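Local coordinates for TetR/AcrR family transcriptional regulator (Bradyrhizobium diazoefficiens, PDB 6G8G), which probably represses transcription as a dimeric TetR-family DNA-binding regulator and binds the flavonoid genistein, to which it probably responds, at residues F116-I119 with I120-S124. Sequence-based numbering, arbitrary orientation.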
loop_
_atom_site.group_PDB
_atom_site.type_symbol
_atom_site.label_atom_id
_atom_site.label_comp_id
_atom_site.label_asym_id
_atom_site.label_seq_id
_atom_site.Cartn_x
_atom_site.Cartn_y
_atom_site.Cartn_z
ATOM N N PHE A 116 7.250 11.764 -1.306
ATOM C CA PHE A 116 8.289 11.144 -0.460
ATOM C C PHE A 116 8.481 9.694 -0.746
ATOM O O PHE A 116 9.614 9.192 -0.849
ATOM C CB PHE A 116 7.968 11.273 1.021
ATOM C CG PHE A 116 8.608 12.454 1.652
ATOM C CD1 PHE A 116 9.961 12.427 1.955
ATOM C CD2 PHE A 116 7.890 13.590 1.904
ATOM C CE1 PHE A 116 10.586 13.489 2.497
ATOM C CE2 PHE A 116 8.513 14.666 2.468
ATOM C CZ PHE A 116 9.866 14.615 2.766
ATOM N N VAL A 117 7.364 9.006 -0.854
ATOM C CA VAL A 117 7.435 7.586 -1.059
ATOM C C VAL A 117 8.030 7.311 -2.434
ATOM O O VAL A 117 8.777 6.343 -2.632
ATOM C CB VAL A 117 6.046 6.955 -0.936
ATOM C CG1 VAL A 117 6.077 5.496 -1.368
ATOM C CG2 VAL A 117 5.539 7.102 0.492
ATOM N N ARG A 118 7.687 8.159 -3.391
ATOM C CA ARG A 118 8.208 7.982 -4.711
ATOM C C ARG A 118 9.712 8.103 -4.666
ATOM O O ARG A 118 10.421 7.263 -5.182
ATOM C CB ARG A 118 7.655 9.020 -5.661
ATOM C CG ARG A 118 7.432 8.407 -6.991
ATOM C CD ARG A 118 6.949 9.489 -7.921
ATOM N NE ARG A 118 5.523 9.259 -8.159
ATOM C CZ ARG A 118 4.535 10.130 -7.946
ATOM N NH1 ARG A 118 4.793 11.385 -7.526
ATOM N NH2 ARG A 118 3.282 9.736 -8.213
ATOM N N ILE A 119 10.185 9.170 -4.047
ATOM C CA ILE A 119 11.604 9.427 -3.970
ATOM C C ILE A 119 12.358 8.301 -3.293
ATOM O O ILE A 119 13.386 7.883 -3.809
ATOM C CB ILE A 119 11.898 10.725 -3.234
ATOM C CG1 ILE A 119 11.462 11.901 -4.090
ATOM C CG2 ILE A 119 13.386 10.849 -2.960
ATOM C CD1 ILE A 119 11.372 13.198 -3.313
ATOM N N ILE A 120 11.841 7.790 -2.179
ATOM C CA ILE A 120 12.502 6.698 -1.490
ATOM C C ILE A 120 12.435 5.352 -2.261
ATOM O O ILE A 120 13.431 4.600 -2.345
ATOM C CB ILE A 120 11.926 6.520 -0.098
ATOM C CG1 ILE A 120 12.255 7.747 0.712
ATOM C CG2 ILE A 120 12.541 5.289 0.565
ATOM C CD1 ILE A 120 11.323 7.966 1.883
ATOM N N ALA A 121 11.265 5.049 -2.809
ATOM C CA ALA A 121 11.080 3.816 -3.542
ATOM C C ALA A 121 11.981 3.747 -4.764
ATOM O O ALA A 121 12.411 2.664 -5.158
ATOM C CB ALA A 121 9.638 3.690 -3.975
ATOM N N ASN A 122 12.220 4.896 -5.379
ATOM C CA ASN A 122 12.958 4.951 -6.623
ATOM C C ASN A 122 14.442 4.712 -6.343
ATOM O O ASN A 122 15.227 4.513 -7.258
ATOM C CB ASN A 122 12.636 6.239 -7.420
ATOM C CG ASN A 122 11.323 6.133 -8.208
ATOM O OD1 ASN A 122 10.379 5.420 -7.838
ATOM N ND2 ASN A 122 11.273 6.834 -9.333
ATOM N N GLU A 123 14.820 4.680 -5.061
ATOM C CA GLU A 123 16.167 4.319 -4.674
ATOM C C GLU A 123 16.390 2.796 -4.599
ATOM O O GLU A 123 17.511 2.333 -4.383
ATOM C CB GLU A 123 16.528 4.969 -3.334
ATOM C CG GLU A 123 16.754 6.482 -3.411
ATOM C CD GLU A 123 17.434 6.981 -4.725
ATOM O OE1 GLU A 123 16.796 7.771 -5.424
ATOM O OE2 GLU A 123 18.572 6.625 -5.102
ATOM N N SER A 124 15.338 2.006 -4.764
ATOM C CA SER A 124 15.494 0.551 -4.906
ATOM C C SER A 124 16.308 -0.041 -3.744
ATOM O O SER A 124 17.146 -0.907 -3.948
ATOM C CB SER A 124 16.169 0.221 -6.249
ATOM O OG SER A 124 15.608 0.967 -7.326
#
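Ile120 N donates to Phe116 O at 2.9 Å and Ala121 N to Val117 O at 2.8 Å, two nearly straight i to i+4 bonds of helix 114-121. The next, Asn122 N to Arg118 O at 3.0 Å, is more bent, with 143° at the hydrogen. The pattern then tightens: Glu123 N bonds to Ile120 O, and Ser124 N to Ala121 O at 3.0 Å closes a type I turn. Among the side chains, Ile120 leans back over the preceding turn, its CG1 and CD1 each 3.4 Å from Phe116 O; a chi1 of -65° sets CG1 beside its own backbone N, on the side of that carbonyl. Ile120 continues onto Phe69, Ala131 and Phe134, while Ile119 packs on Phe69, Trp31 and Phe34. Asn122 CB lies 3.3 Å from Arg118 O, the carbonyl its own N bonds, and Asn122 also meets Arg118 of the second subunit. The Glu123 side chain kinks at its second torsion (chi2 -36°) and passes Ile119 O with CG at 3.7 Å; its OE2 is hydrogen-bonded to Ser40 OG and salt-bridged to Arg126. Val117 and Ile120 also pack on Val184 and Leu185 of the second subunit. This is a helix C-terminus passing into a type I turn, Ser124 leaving helical phi/psi with positive phi, in an all-helical TetR-family regulator where the C-terminal domain meets helices 23-37 and 65-82.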